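Local coordinates for protein endonuclease 8-like L720 (Acanthamoeba polyphaga mimivirus, PDB 4MB7) that belongs to the endonuclease VIII-like family, pairing a beta-rich N-terminal part with a helical H2TH domain and a zinc-bound beta hairpin, at residues A[7-12]-A[73-78]; A[37-42]-A[59-64]; A[114-119]-A[123-128]; A[169-172]-A[176-179]. All coordinates share one frame; numbering follows the deposited sequence.

Contact 1: A[7-12]-A[73-78]; sequences RITYEK and GRILVG. With SO4 (sulfate ion), chain C.
T9 meets I75, and K12 meets V77, without a flat side-chain group on either side. The flat groups lie on the far flank of helix 5-13, where R7 NE reaches E11 OE2 at 2.9 Å in a salt bridge. NE stands above the carboxylate, 54° out of its plane, and OE2 in turn lies 29° out of the guanidinium plane, so the groups meet tilted. R7 also makes a cation-pi contact with Y223, whose hydroxyl bonds to E11 OE1.

On the side facing the strand the touching surface is small, 132 Å² in all. T9 CG2 rests on I75 CB at 3.9 Å, the two side chains crossing at about a right angle. The T9 torsion (chi1 -59°, CG2 anti to the backbone N) sends the methyl to I75 and leaves OG1 beside its own N, where it bonds to R5 O. OG1 also accepts from a water at 2.7 Å, and that water accepts from I75 N at 3.2 Å, a bridge between helix and strand. About one helical turn after T9, K12 O lies 3.9 Å from V77 CG2. The extended K12 chain carries NZ to 3.0 Å from O4 of a sulfate ion, which R5 and R229 also bind.

I75 N can meet this water because strand 73-78 is an outermost strand of its four-stranded antiparallel sheet: R74, L76 and G78 make the backbone bonds to strand 98-102. A helix near the chain's start packed beside a sheet in this way is consistent with the beta-sandwich N-terminal domain of Fpg/Nei-type proteins.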
loop_
_atom_site.group_PDB
_atom_site.type_symbol
_atom_site.label_atom_id
_atom_site.label_comp_id
_atom_site.label_asym_id
_atom_site.label_seq_id
_atom_site.Cartn_x
_atom_site.Cartn_y
_atom_site.Cartn_z
ATOM N N ARG A 7 2.519 1.879 5.961
ATOM C CA ARG A 7 3.439 1.708 7.082
ATOM C C ARG A 7 3.042 2.589 8.261
ATOM O O ARG A 7 3.044 2.146 9.412
ATOM C CB ARG A 7 4.875 2.034 6.664
ATOM C CG ARG A 7 5.833 2.144 7.843
ATOM C CD ARG A 7 7.265 2.359 7.390
ATOM N NE ARG A 7 8.121 2.789 8.491
ATOM C CZ ARG A 7 9.426 2.545 8.566
ATOM N NH1 ARG A 7 10.031 1.859 7.607
ATOM N NH2 ARG A 7 10.123 2.980 9.607
ATOM N N ILE A 8 2.698 3.837 7.962
ATOM C CA ILE A 8 2.278 4.794 8.982
ATOM C C ILE A 8 1.048 4.298 9.741
ATOM O O ILE A 8 0.988 4.383 10.970
ATOM C CB ILE A 8 1.999 6.180 8.358
ATOM C CG1 ILE A 8 3.308 6.816 7.881
ATOM C CG2 ILE A 8 1.294 7.092 9.352
ATOM C CD1 ILE A 8 3.119 8.062 7.038
ATOM N N THR A 9 0.074 3.777 9.003
ATOM C CA THR A 9 -1.134 3.223 9.606
ATOM C C THR A 9 -0.779 2.030 10.485
ATOM O O THR A 9 -1.268 1.906 11.608
ATOM C CB THR A 9 -2.146 2.784 8.533
ATOM O OG1 THR A 9 -2.503 3.911 7.726
ATOM C CG2 THR A 9 -3.407 2.208 9.177
ATOM N N TYR A 10 0.087 1.167 9.965
ATOM C CA TYR A 10 0.582 0.010 10.704
ATOM C C TYR A 10 1.254 0.405 12.018
ATOM O O TYR A 10 0.987 -0.188 13.064
ATOM C CB TYR A 10 1.549 -0.793 9.826
ATOM C CG TYR A 10 2.498 -1.686 10.591
ATOM C CD1 TYR A 10 2.061 -2.876 11.157
ATOM C CD2 TYR A 10 3.840 -1.349 10.728
ATOM C CE1 TYR A 10 2.930 -3.698 11.854
ATOM C CE2 TYR A 10 4.715 -2.164 11.420
ATOM C CZ TYR A 10 4.255 -3.337 11.981
ATOM O OH TYR A 10 5.123 -4.152 12.669
ATOM N N GLU A 11 2.118 1.413 11.964
ATOM C CA GLU A 11 2.829 1.868 13.154
ATOM C C GLU A 11 1.882 2.461 14.196
ATOM O O GLU A 11 2.154 2.401 15.394
ATOM C CB GLU A 11 3.920 2.877 12.780
ATOM C CG GLU A 11 5.063 2.269 11.972
ATOM C CD GLU A 11 6.081 3.300 11.523
ATOM O OE1 GLU A 11 5.743 4.502 11.495
ATOM O OE2 GLU A 11 7.222 2.907 11.200
ATOM N N LYS A 12 0.765 3.017 13.737
ATOM C CA LYS A 12 -0.207 3.632 14.637
ATOM C C LYS A 12 -1.082 2.621 15.376
ATOM O O LYS A 12 -1.539 2.890 16.483
ATOM C CB LYS A 12 -1.100 4.622 13.881
ATOM C CG LYS A 12 -0.436 5.951 13.551
ATOM C CD LYS A 12 -1.391 6.865 12.798
ATOM C CE LYS A 12 -0.743 8.198 12.461
ATOM N NZ LYS A 12 -1.668 9.084 11.700
ATOM N N GLY A 73 -9.221 6.064 2.446
ATOM C CA GLY A 73 -9.370 4.941 3.351
ATOM C C GLY A 73 -8.448 5.088 4.544
ATOM O O GLY A 73 -7.313 5.542 4.401
ATOM N N ARG A 74 -8.936 4.720 5.724
ATOM C CA ARG A 74 -8.149 4.817 6.950
ATOM C C ARG A 74 -8.555 3.751 7.960
ATOM O O ARG A 74 -9.697 3.293 7.973
ATOM C CB ARG A 74 -8.322 6.189 7.623
ATOM C CG ARG A 74 -7.852 7.396 6.827
ATOM C CD ARG A 74 -9.034 8.123 6.213
ATOM N NE ARG A 74 -9.959 8.605 7.235
ATOM C CZ ARG A 74 -11.244 8.863 7.020
ATOM N NH1 ARG A 74 -12.011 9.299 8.011
ATOM N NH2 ARG A 74 -11.767 8.680 5.814
ATOM N N ILE A 75 -7.608 3.368 8.809
ATOM C CA ILE A 75 -7.922 2.648 10.035
ATOM C C ILE A 75 -7.584 3.579 11.195
ATOM O O ILE A 75 -6.426 3.950 11.377
ATOM C CB ILE A 75 -7.104 1.354 10.173
ATOM C CG1 ILE A 75 -7.263 0.479 8.927
ATOM C CG2 ILE A 75 -7.530 0.593 11.426
ATOM C CD1 ILE A 75 -6.431 -0.789 8.962
ATOM N N LEU A 76 -8.591 3.965 11.970
ATOM C CA LEU A 76 -8.392 4.970 13.014
ATOM C C LEU A 76 -8.502 4.409 14.429
ATOM O O LEU A 76 -9.360 3.576 14.718
ATOM C CB LEU A 76 -9.373 6.134 12.840
ATOM C CG LEU A 76 -9.281 6.920 11.529
ATOM C CD1 LEU A 76 -10.295 8.052 11.511
ATOM C CD2 LEU A 76 -7.874 7.453 11.312
ATOM N N VAL A 77 -7.623 4.885 15.307
ATOM C CA VAL A 77 -7.659 4.517 16.716
ATOM C C VAL A 77 -8.427 5.567 17.510
ATOM O O VAL A 77 -8.097 6.752 17.463
ATOM C CB VAL A 77 -6.242 4.399 17.301
ATOM C CG1 VAL A 77 -6.305 4.014 18.770
ATOM C CG2 VAL A 77 -5.424 3.390 16.512
ATOM N N GLY A 78 -9.454 5.133 18.234
ATOM C CA GLY A 78 -10.250 6.038 19.045
ATOM C C GLY A 78 -10.827 5.371 20.280
ATOM O O GLY A 78 -10.257 4.414 20.804
HETATM S S SO4 C . -0.879 12.825 9.555
HETATM O O1 SO4 C . -0.113 13.654 10.504
HETATM O O2 SO4 C . -2.261 13.334 9.512
HETATM O O3 SO4 C . -0.269 12.960 8.217
HETATM O O4 SO4 C . -0.890 11.426 10.007
HETATM O O HOH W 1 -4.940 5.022 8.233
#

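Contact 2: A[37-42]-A[59-64]; sequences IDYIIR and NKPTYV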
loop_
_atom_site.group_PDB
_atom_site.type_symbol
_atom_site.label_atom_id
_atom_site.label_comp_id
_atom_site.label_asym_id
_atom_site.label_seq_id
_atom_site.Cartn_x
_atom_site.Cartn_y
_atom_site.Cartn_z
ATOM N N ILE A 37 -15.802 -12.602 18.390
ATOM C CA ILE A 37 -15.814 -12.171 19.787
ATOM C C ILE A 37 -14.790 -12.958 20.606
ATOM O O ILE A 37 -14.661 -14.172 20.442
ATOM C CB ILE A 37 -17.220 -12.324 20.416
ATOM C CG1 ILE A 37 -18.230 -11.436 19.691
ATOM C CG2 ILE A 37 -17.194 -11.968 21.895
ATOM C CD1 ILE A 37 -17.928 -9.959 19.800
ATOM N N ASP A 38 -14.045 -12.244 21.449
ATOM C CA ASP A 38 -13.056 -12.834 22.359
ATOM C C ASP A 38 -11.817 -13.412 21.673
ATOM O O ASP A 38 -11.000 -14.074 22.311
ATOM C CB ASP A 38 -13.697 -13.873 23.287
ATOM C CG ASP A 38 -14.706 -13.259 24.235
ATOM O OD1 ASP A 38 -14.494 -12.101 24.659
ATOM O OD2 ASP A 38 -15.710 -13.928 24.552
ATOM N N TYR A 39 -11.677 -13.158 20.376
ATOM C CA TYR A 39 -10.436 -13.481 19.686
ATOM C C TYR A 39 -9.332 -12.535 20.153
ATOM O O TYR A 39 -9.609 -11.431 20.621
ATOM C CB TYR A 39 -10.613 -13.384 18.170
ATOM C CG TYR A 39 -10.921 -14.706 17.502
ATOM C CD1 TYR A 39 -12.188 -15.271 17.581
ATOM C CD2 TYR A 39 -9.944 -15.387 16.789
ATOM C CE1 TYR A 39 -12.472 -16.479 16.970
ATOM C CE2 TYR A 39 -10.218 -16.594 16.174
ATOM C CZ TYR A 39 -11.484 -17.136 16.268
ATOM O OH TYR A 39 -11.763 -18.338 15.657
ATOM N N ILE A 40 -8.086 -12.977 20.025
ATOM C CA ILE A 40 -6.938 -12.190 20.450
ATOM C C ILE A 40 -6.149 -11.695 19.243
ATOM O O ILE A 40 -5.886 -12.459 18.314
ATOM C CB ILE A 40 -5.989 -13.023 21.333
ATOM C CG1 ILE A 40 -6.756 -13.669 22.488
ATOM C CG2 ILE A 40 -4.845 -12.164 21.856
ATOM C CD1 ILE A 40 -7.347 -12.678 23.449
ATOM N N ILE A 41 -5.780 -10.418 19.255
ATOM C CA ILE A 41 -4.899 -9.876 18.226
ATOM C C ILE A 41 -3.492 -10.420 18.428
ATOM O O ILE A 41 -2.797 -10.037 19.367
ATOM C CB ILE A 41 -4.868 -8.338 18.255
ATOM C CG1 ILE A 41 -6.250 -7.770 17.924
ATOM C CG2 ILE A 41 -3.827 -7.805 17.279
ATOM C CD1 ILE A 41 -6.292 -6.258 17.858
ATOM N N ARG A 42 -3.079 -11.323 17.547
ATOM C CA ARG A 42 -1.774 -11.958 17.665
ATOM C C ARG A 42 -0.667 -11.140 17.009
ATOM O O ARG A 42 0.415 -10.988 17.574
ATOM C CB ARG A 42 -1.813 -13.369 17.068
ATOM C CG ARG A 42 -0.465 -14.081 17.044
ATOM C CD ARG A 42 0.130 -14.207 18.441
ATOM N NE ARG A 42 1.440 -14.854 18.418
ATOM C CZ ARG A 42 2.592 -14.211 18.257
ATOM N NH1 ARG A 42 2.604 -12.894 18.105
ATOM N NH2 ARG A 42 3.734 -14.884 18.250
ATOM N N ASN A 59 -8.460 -23.228 20.834
ATOM C CA ASN A 59 -9.260 -24.318 20.309
ATOM C C ASN A 59 -10.241 -23.904 19.242
ATOM O O ASN A 59 -11.226 -24.568 18.974
ATOM C CB ASN A 59 -9.958 -25.041 21.426
ATOM C CG ASN A 59 -9.187 -26.244 21.851
ATOM O OD1 ASN A 59 -9.239 -27.283 21.194
ATOM N ND2 ASN A 59 -8.410 -26.099 22.909
ATOM N N LYS A 60 -9.916 -22.798 18.616
ATOM C CA LYS A 60 -10.707 -22.249 17.521
ATOM C C LYS A 60 -9.813 -21.954 16.318
ATOM O O LYS A 60 -8.626 -21.812 16.479
ATOM C CB LYS A 60 -11.381 -20.954 17.940
ATOM C CG LYS A 60 -12.447 -21.062 19.011
ATOM C CD LYS A 60 -13.276 -19.792 19.007
ATOM C CE LYS A 60 -14.111 -19.647 20.259
ATOM N NZ LYS A 60 -15.300 -18.804 19.997
ATOM N N PRO A 61 -10.380 -21.892 15.118
ATOM C CA PRO A 61 -9.541 -21.647 13.941
ATOM C C PRO A 61 -8.946 -20.243 13.939
ATOM O O PRO A 61 -9.600 -19.281 14.345
ATOM C CB PRO A 61 -10.517 -21.817 12.770
ATOM C CG PRO A 61 -11.864 -21.590 13.358
ATOM C CD PRO A 61 -11.788 -22.129 14.752
ATOM N N THR A 62 -7.700 -20.143 13.493
ATOM C CA THR A 62 -7.030 -18.859 13.343
ATOM C C THR A 62 -7.510 -18.175 12.068
ATOM O O THR A 62 -7.717 -18.827 11.047
ATOM C CB THR A 62 -5.500 -19.043 13.298
ATOM O OG1 THR A 62 -5.033 -19.460 14.588
ATOM C CG2 THR A 62 -4.796 -17.746 12.910
ATOM N N TYR A 63 -7.703 -16.862 12.134
ATOM C CA TYR A 63 -8.097 -16.097 10.957
ATOM C C TYR A 63 -7.163 -14.923 10.700
ATOM O O TYR A 63 -6.509 -14.418 11.612
ATOM C CB TYR A 63 -9.530 -15.584 11.099
ATOM C CG TYR A 63 -10.586 -16.661 11.001
ATOM C CD1 TYR A 63 -10.901 -17.241 9.778
ATOM C CD2 TYR A 63 -11.275 -17.086 12.127
ATOM C CE1 TYR A 63 -11.873 -18.223 9.682
ATOM C CE2 TYR A 63 -12.248 -18.067 12.042
ATOM C CZ TYR A 63 -12.543 -18.631 10.819
ATOM O OH TYR A 63 -13.513 -19.606 10.736
ATOM N N VAL A 64 -7.109 -14.492 9.445
ATOM C CA VAL A 64 -6.373 -13.290 9.079
ATOM C C VAL A 64 -7.307 -12.318 8.376
ATOM O O VAL A 64 -7.956 -12.665 7.391
ATOM C CB VAL A 64 -5.177 -13.603 8.161
ATOM C CG1 VAL A 64 -4.529 -12.308 7.672
ATOM C CG2 VAL A 64 -4.162 -14.474 8.886
HETATM O O HOH W 2 -13.347 -16.608 20.939
HETATM O O HOH W 3 -16.142 -15.960 19.087
#
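The Y39 hydroxyl donates to P61 O at an OH-to-O distance of 2.7 Å, the single direct hydrogen bond between 37-42 and 59-64. The C=O...O angle of 149° and a donor lying in the carbonyl plane describe a well-directed bond, and P61 O in turn sits at the edge of the Y39 ring, close to its plane. Three side chains gather round Y39 OH. K60 CB approaches it to 3.5 Å, Y63 CE2 presents its ring edge to that oxygen at 3.7 Å, and the P61 ring flanks it through CD. The tyrosine rings slant across each other, with Y39 CZ 4.1 Å from Y63 CD2, while K60 runs past the Y39 ring with CD 4.0 Å from CE1.

Further out, the extended K60 chain carries NZ back toward I37. Two waters that donate to I37 O each accept a weak bond from K60 NZ, a loose solvent link. D38 OD2 stays 6.7 Å from K60 NZ, and D38 OD1 is in a salt bridge with R20. The Y39 side chain leaves the backbone toward 59-64, its chi1 of -96° displaced from a staggered value.

Strands 40-47 and 63-70 are not neighbours in their antiparallel sheet, because 50-56 runs between them. The Y39 side chain, touching L55 and S57, therefore spans the end of that middle strand and links the approaches to the two strands flanking it.

Contact 3: A[114-119]-A[123-128]; sequences LAEIKT and ICTTRQ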
loop_
_atom_site.group_PDB
_atom_site.type_symbol
_atom_site.label_atom_id
_atom_site.label_comp_id
_atom_site.label_asym_id
_atom_site.label_seq_id
_atom_site.Cartn_x
_atom_site.Cartn_y
_atom_site.Cartn_z
ATOM N N LEU A 114 -8.240 -23.481 0.680
ATOM C CA LEU A 114 -7.640 -23.766 -0.620
ATOM C C LEU A 114 -8.467 -23.219 -1.782
ATOM O O LEU A 114 -8.248 -23.589 -2.935
ATOM C CB LEU A 114 -7.421 -25.273 -0.789
ATOM C CG LEU A 114 -6.472 -25.906 0.229
ATOM C CD1 LEU A 114 -6.357 -27.408 0.004
ATOM C CD2 LEU A 114 -5.102 -25.240 0.167
ATOM N N ALA A 115 -9.416 -22.339 -1.475
ATOM C CA ALA A 115 -10.204 -21.684 -2.514
ATOM C C ALA A 115 -9.365 -20.648 -3.251
ATOM O O ALA A 115 -8.573 -19.934 -2.641
ATOM C CB ALA A 115 -11.442 -21.037 -1.917
ATOM N N GLU A 116 -9.545 -20.573 -4.565
ATOM C CA GLU A 116 -8.808 -19.623 -5.392
ATOM C C GLU A 116 -9.394 -18.218 -5.274
ATOM O O GLU A 116 -10.605 -18.028 -5.398
ATOM C CB GLU A 116 -8.828 -20.070 -6.856
ATOM C CG GLU A 116 -8.199 -21.431 -7.105
ATOM C CD GLU A 116 -6.684 -21.373 -7.147
ATOM O OE1 GLU A 116 -6.139 -20.326 -7.556
ATOM O OE2 GLU A 116 -6.037 -22.374 -6.771
ATOM N N ILE A 117 -8.534 -17.234 -5.033
ATOM C CA ILE A 117 -8.970 -15.843 -4.943
ATOM C C ILE A 117 -8.091 -14.933 -5.794
ATOM O O ILE A 117 -6.952 -15.274 -6.111
ATOM C CB ILE A 117 -8.961 -15.320 -3.487
ATOM C CG1 ILE A 117 -7.542 -15.348 -2.913
ATOM C CG2 ILE A 117 -9.915 -16.129 -2.618
ATOM C CD1 ILE A 117 -7.441 -14.811 -1.496
ATOM N N LYS A 118 -8.628 -13.775 -6.161
ATOM C CA LYS A 118 -7.873 -12.800 -6.936
ATOM C C LYS A 118 -7.310 -11.704 -6.039
ATOM O O LYS A 118 -8.061 -10.973 -5.392
ATOM C CB LYS A 118 -8.751 -12.178 -8.020
ATOM C CG LYS A 118 -8.027 -11.163 -8.899
ATOM C CD LYS A 118 -8.993 -10.462 -9.842
ATOM C CE LYS A 118 -8.301 -9.345 -10.610
ATOM N NZ LYS A 118 -7.119 -9.847 -11.357
ATOM N N THR A 119 -5.985 -11.604 -5.999
ATOM C CA THR A 119 -5.318 -10.530 -5.272
ATOM C C THR A 119 -4.919 -9.453 -6.272
ATOM O O THR A 119 -5.197 -9.581 -7.462
ATOM C CB THR A 119 -4.068 -11.037 -4.539
ATOM O OG1 THR A 119 -3.034 -11.320 -5.491
ATOM C CG2 THR A 119 -4.391 -12.296 -3.750
ATOM N N ILE A 123 -3.716 -14.680 -9.134
ATOM C CA ILE A 123 -4.786 -15.561 -8.682
ATOM C C ILE A 123 -4.152 -16.772 -8.001
ATOM O O ILE A 123 -3.330 -17.466 -8.598
ATOM C CB ILE A 123 -5.667 -16.033 -9.854
ATOM C CG1 ILE A 123 -6.374 -14.841 -10.500
ATOM C CG2 ILE A 123 -6.683 -17.060 -9.378
ATOM C CD1 ILE A 123 -7.229 -15.210 -11.692
ATOM N N CYS A 124 -4.526 -17.013 -6.749
ATOM C CA CYS A 124 -3.931 -18.089 -5.968
ATOM C C CYS A 124 -4.872 -18.523 -4.852
ATOM O O CYS A 124 -5.922 -17.913 -4.645
ATOM C CB CYS A 124 -2.600 -17.627 -5.370
ATOM S SG CYS A 124 -2.744 -16.180 -4.283
ATOM N N THR A 125 -4.499 -19.576 -4.129
ATOM C CA THR A 125 -5.306 -20.019 -2.997
ATOM C C THR A 125 -5.228 -19.004 -1.867
ATOM O O THR A 125 -4.290 -18.209 -1.796
ATOM C CB THR A 125 -4.859 -21.394 -2.455
ATOM O OG1 THR A 125 -3.533 -21.298 -1.921
ATOM C CG2 THR A 125 -4.893 -22.445 -3.556
ATOM N N THR A 126 -6.220 -19.038 -0.985
ATOM C CA THR A 126 -6.251 -18.162 0.175
ATOM C C THR A 126 -5.015 -18.381 1.038
ATOM O O THR A 126 -4.421 -17.428 1.542
ATOM C CB THR A 126 -7.515 -18.410 1.019
ATOM O OG1 THR A 126 -8.669 -18.338 0.173
ATOM C CG2 THR A 126 -7.631 -17.375 2.127
ATOM N N ARG A 127 -4.627 -19.643 1.189
ATOM C CA ARG A 127 -3.436 -20.001 1.954
ATOM C C ARG A 127 -2.172 -19.398 1.345
ATOM O O ARG A 127 -1.334 -18.843 2.055
ATOM C CB ARG A 127 -3.298 -21.524 2.044
ATOM C CG ARG A 127 -2.046 -21.996 2.768
ATOM C CD ARG A 127 -2.055 -23.505 2.962
ATOM N NE ARG A 127 -0.969 -23.951 3.830
ATOM C CZ ARG A 127 -1.056 -24.033 5.154
ATOM N NH1 ARG A 127 -2.181 -23.698 5.771
ATOM N NH2 ARG A 127 -0.015 -24.450 5.863
ATOM N N GLN A 128 -2.044 -19.510 0.027
ATOM C CA GLN A 128 -0.878 -18.984 -0.680
ATOM C C GLN A 128 -0.797 -17.460 -0.597
ATOM O O GLN A 128 0.296 -16.889 -0.544
ATOM C CB GLN A 128 -0.894 -19.431 -2.143
ATOM C CG GLN A 128 0.363 -19.059 -2.914
ATOM C CD GLN A 128 1.589 -19.794 -2.411
ATOM O OE1 GLN A 128 1.530 -20.983 -2.105
ATOM N NE2 GLN A 128 2.708 -19.084 -2.315
HETATM O O HOH W 4 -3.722 -20.138 -9.131
#
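E116 and T125 slant across each other on the surface, the glutamate folded back by its second torsion (chi2 -79°) so that its carboxylate leans over the partner strand. OE2 comes to 3.4 Å from T125 CG2, and OE1 lies near the C124 backbone. A water donates to both E116 OE1 and I123 O, fastening the carboxylate to the opposite main chain. I117 and T126 instead cross at about a right angle: I117 CG2 is 3.8 Å from T126 OG1, and CD1 is 3.9 Å from T126 CA. With CG1 of I117 between its own backbone N and carbonyl carbon, both CG2 and the CD1 end reach T126.

The backbone beneath is a two-stranded antiparallel beta hairpin. Its hydrogen-bonded pair is I117 with C124: I117 N donates to C124 O at 2.7 Å, almost straight at 176°, and C124 N donates to I117 O at 3.1 Å. K118 and I123 form a non-hydrogen-bonded pair whose side chains share one sheet face, while those of I117 and C124 occupy the other, which carries A129 of the following helix.

Strand 123-125 passes directly into helix 126-136. T125 is the N-cap, its OG1 accepting from Q128 N at 3.0 Å. A115 O lies at the same junction, accepting a weak bond from T126 N at 3.0 Å, bent to 135°. I117 and T126 both also touch L109 of strand 104-109, and R127 reaches away from the hairpin to bond P111 O through NH1.

Contact 4: A[169-172]-A[176-179]; sequences DFLL and YFPG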
loop_
_atom_site.group_PDB
_atom_site.type_symbol
_atom_site.label_atom_id
_atom_site.label_comp_id
_atom_site.label_asym_id
_atom_site.label_seq_id
_atom_site.Cartn_x
_atom_site.Cartn_y
_atom_site.Cartn_z
ATOM N N ASP A 169 2.653 1.535 -16.250
ATOM C CA ASP A 169 1.987 0.276 -15.962
ATOM C C ASP A 169 2.865 -0.620 -15.111
ATOM O O ASP A 169 2.392 -1.256 -14.190
ATOM C CB ASP A 169 1.636 -0.466 -17.251
ATOM C CG ASP A 169 0.307 -0.033 -17.839
ATOM O OD1 ASP A 169 -0.407 0.772 -17.210
ATOM O OD2 ASP A 169 -0.024 -0.508 -18.946
ATOM N N PHE A 170 4.152 -0.660 -15.428
ATOM C CA PHE A 170 5.093 -1.511 -14.710
ATOM C C PHE A 170 5.360 -1.007 -13.290
ATOM O O PHE A 170 5.502 -1.803 -12.362
ATOM C CB PHE A 170 6.403 -1.644 -15.490
ATOM C CG PHE A 170 7.376 -2.612 -14.881
ATOM C CD1 PHE A 170 7.022 -3.933 -14.674
ATOM C CD2 PHE A 170 8.651 -2.202 -14.529
ATOM C CE1 PHE A 170 7.916 -4.828 -14.118
ATOM C CE2 PHE A 170 9.551 -3.092 -13.973
ATOM C CZ PHE A 170 9.184 -4.407 -13.768
ATOM N N LEU A 171 5.419 0.311 -13.125
ATOM C CA LEU A 171 5.665 0.904 -11.812
ATOM C C LEU A 171 4.483 0.702 -10.871
ATOM O O LEU A 171 4.624 0.813 -9.653
ATOM C CB LEU A 171 5.977 2.397 -11.935
ATOM C CG LEU A 171 7.318 2.776 -12.567
ATOM C CD1 LEU A 171 7.498 4.283 -12.542
ATOM C CD2 LEU A 171 8.468 2.081 -11.856
ATOM N N LEU A 172 3.321 0.409 -11.443
ATOM C CA LEU A 172 2.110 0.189 -10.661
ATOM C C LEU A 172 1.835 -1.297 -10.440
ATOM O O LEU A 172 0.847 -1.665 -9.805
ATOM C CB LEU A 172 0.915 0.855 -11.339
ATOM C CG LEU A 172 0.914 2.383 -11.329
ATOM C CD1 LEU A 172 -0.131 2.929 -12.287
ATOM C CD2 LEU A 172 0.672 2.897 -9.919
ATOM N N TYR A 176 5.860 -6.355 -8.253
ATOM C CA TYR A 176 7.243 -5.885 -8.326
ATOM C C TYR A 176 7.490 -4.580 -7.570
ATOM O O TYR A 176 8.590 -4.343 -7.073
ATOM C CB TYR A 176 7.683 -5.764 -9.786
ATOM C CG TYR A 176 7.702 -7.099 -10.492
ATOM C CD1 TYR A 176 8.771 -7.969 -10.332
ATOM C CD2 TYR A 176 6.646 -7.499 -11.299
ATOM C CE1 TYR A 176 8.792 -9.196 -10.958
ATOM C CE2 TYR A 176 6.660 -8.725 -11.935
ATOM C CZ TYR A 176 7.736 -9.570 -11.761
ATOM O OH TYR A 176 7.760 -10.793 -12.389
ATOM N N PHE A 177 6.464 -3.739 -7.484
ATOM C CA PHE A 177 6.551 -2.508 -6.706
ATOM C C PHE A 177 5.395 -2.395 -5.712
ATOM O O PHE A 177 4.601 -1.455 -5.791
ATOM C CB PHE A 177 6.557 -1.287 -7.629
ATOM C CG PHE A 177 7.751 -1.217 -8.539
ATOM C CD1 PHE A 177 7.718 -1.798 -9.796
ATOM C CD2 PHE A 177 8.907 -0.565 -8.137
ATOM C CE1 PHE A 177 8.815 -1.735 -10.635
ATOM C CE2 PHE A 177 10.009 -0.496 -8.974
ATOM C CZ PHE A 177 9.961 -1.081 -10.224
ATOM N N PRO A 178 5.298 -3.347 -4.767
ATOM C CA PRO A 178 4.180 -3.305 -3.820
ATOM C C PRO A 178 4.225 -2.048 -2.952
ATOM O O PRO A 178 5.226 -1.797 -2.284
ATOM C CB PRO A 178 4.396 -4.558 -2.966
ATOM C CG PRO A 178 5.856 -4.835 -3.061
ATOM C CD PRO A 178 6.257 -4.420 -4.444
ATOM N N GLY A 179 3.152 -1.265 -2.979
ATOM C CA GLY A 179 3.081 -0.046 -2.195
ATOM C C GLY A 179 3.117 1.201 -3.054
ATOM O O GLY A 179 2.647 2.264 -2.645
#
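F177 is gripped from two directions by F170 and L171, and here the packing is closest. Its ring edge is driven against the face of F170 in a T-shaped pair: CE1 of F177 is 3.7 Å from CE2 of F170, the centroids are 5.5 Å apart, and the planes stand at 88°. Over one F177 face lies L171 CD2, 4.1 Å from the centroid and 20° off the ring normal, a CH-pi contact. The backbone carbonyls of F170 and L171 close in as well, F170 O 3.4 Å from F177 CD1 and L171 O 3.5 Å from F177 CB.

Y176 makes the looser side. Its ring is inclined 39° to that of F170, centroids 5.8 Å apart, and comes closest where Y176 CD2 is 4.1 Å from F170 CE1; its stacked partner is H154. No solvent edge marks this side, since all four touching residues are buried.

Within the H2TH domain, this aromatic cluster folds the loop after helix 167-171 back onto that helix. Helix 148-161 adds L155 against both F170 and F177, while Q185 and L189 of helix 182-191 cover L171.

Overall arrangement
Contact 4 is the buried one, held by aromatic and aliphatic packing inside the H2TH domain, whereas contact 3 lies at the surface and rests on backbone pairing, next to a capped helix start. Contacts 1 and 2 are partly buried: contact 1 joins its segments through one water and a few apolar touches, contact 2 through a direct tyrosine hydrogen bond with weak water links beside it. They belong to different four-stranded sheets, yet strand 63-70 of contact 2 leads along the chain into strand 73-78 of contact 1, which encloses contact 2 in sequence. Contacts 2 and 4 lie on opposite sides of the chain's centre. None touches another; contacts 2 and 3 come nearest, about 7 Å between closest atoms.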